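Local coordinates for catechol 1,2-dioxygenase (Pseudomonas putida, PDB 2AZQ) that catalyses the ferric-iron-dependent intradiol cleavage of catechol by O2 to cis,cis-muconate, the first step of catechol breakdown in the beta-ketoadipate pathway, at the interface of chains A and B. Sequence-based numbering; all coordinates share one arbitrary frame. Chains: chain A/B, catechol 1,2-dioxygenase.

The interface of chains A and B. Residues chain A 87, 90-91, 94; chain B 3, 5, 49.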
# COMPACT_ATOMS: atom_id res chain seq x y z
N LEU A 87 7.97 14.47 16.61
CA LEU A 87 8.93 15.20 15.81
C LEU A 87 8.43 16.62 15.60
O LEU A 87 9.23 17.55 15.49
CB LEU A 87 9.12 14.49 14.45
CG LEU A 87 10.26 14.93 13.53
CD1 LEU A 87 11.59 14.57 14.16
CD2 LEU A 87 10.14 14.23 12.19
N ALA A 90 9.35 18.22 18.90
CA ALA A 90 10.77 18.52 19.03
C ALA A 90 11.09 19.72 18.15
O ALA A 90 11.93 20.55 18.48
CB ALA A 90 11.59 17.34 18.61
N LYS A 91 10.41 19.81 17.02
CA LYS A 91 10.67 20.93 16.14
C LYS A 91 10.15 22.20 16.78
O LYS A 91 10.75 23.25 16.61
CB LYS A 91 10.02 20.73 14.76
CG LYS A 91 10.74 19.74 13.87
CD LYS A 91 10.12 19.74 12.48
CE LYS A 91 10.72 18.67 11.57
NZ LYS A 91 10.07 18.61 10.22
N GLU A 94 12.59 23.70 19.43
CA GLU A 94 13.66 24.53 18.89
C GLU A 94 13.22 25.93 18.54
O GLU A 94 13.92 26.88 18.86
CB GLU A 94 14.26 23.94 17.63
CG GLU A 94 15.07 22.71 17.82
CD GLU A 94 16.10 22.62 16.73
OE1 GLU A 94 17.10 23.37 16.82
OE2 GLU A 94 15.92 21.84 15.78
N VAL B 3 16.44 18.33 12.86
CA VAL B 3 16.11 17.63 14.15
C VAL B 3 15.96 16.13 14.03
O VAL B 3 15.12 15.65 13.27
CB VAL B 3 14.83 18.17 14.79
CG1 VAL B 3 15.19 19.21 15.82
CG2 VAL B 3 13.91 18.75 13.71
N ILE B 5 15.36 12.62 16.33
CA ILE B 5 14.99 12.07 17.63
C ILE B 5 15.02 10.55 17.55
O ILE B 5 15.05 9.86 18.58
CB ILE B 5 13.57 12.53 18.06
CG1 ILE B 5 12.49 11.72 17.34
CG2 ILE B 5 13.40 14.00 17.75
CD1 ILE B 5 11.08 12.06 17.76
N GLU B 49 13.77 15.17 5.44
CA GLU B 49 12.82 16.10 6.01
C GLU B 49 11.50 16.10 5.27
O GLU B 49 11.09 17.12 4.71
CB GLU B 49 13.40 17.51 6.04
CG GLU B 49 12.45 18.49 6.65
CD GLU B 49 12.97 19.89 6.65
OE1 GLU B 49 13.51 20.32 5.60
OE2 GLU B 49 12.82 20.56 7.70
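B:Val3 packs its two methyls against A:Lys91 and A:Glu94, on helix 80-94 of this intradiol ring-cleavage dioxygenase. The patch is one half of a two-fold-related pair, in which the N-terminal arm of one chain lies on the helical region of the other; this is consistent with a dimer in the crystal.

The evidence for apolar packing centres on B:Val3, the first modelled residue of its chain, which hides 98 Å² here. Its CG2 crosses the aliphatic part of A:Lys91, with CG of the lysine at 3.3 Å and CE at 3.8 Å. The lysine chain is extended beyond CG (chi2 -173°), and its methylenes therefore run past the valine methyl. The other branch, CG1 of B:Val3, meets the A:Glu94 side chain tip to tip, 3.6 Å from the carboxylate carbon CD of A:Glu94; the exact placing of carboxylate oxygen OE2 against CG1 is doubtful. An alanine in place of A:Glu94 would remove that tip and probably leave CG1 of B:Val3 without cover on this side, opening a gap at the end of the arm.

Further along the arm, B:Ile5 presents its CG2 branch to the helix, 3.9 Å from CB of A:Ala90. The same methyl lies 4.1 Å from CD1 of A:Leu87, whose side chain it meets at a slant. With CG anti to the backbone N (chi1 -170°), A:Leu87 turns its CD1 branch toward the arm, 3.8 Å from the carbonyl O of B:Val3.

Within this patch no nitrogen or oxygen of one chain comes close enough to bond to the other. The amino nitrogen NZ of A:Lys91 and carboxylate OE2 of B:Glu49, at the end of helix 28-49, are 4.2 Å apart, so their opposite charges may attract at a distance without direct contact.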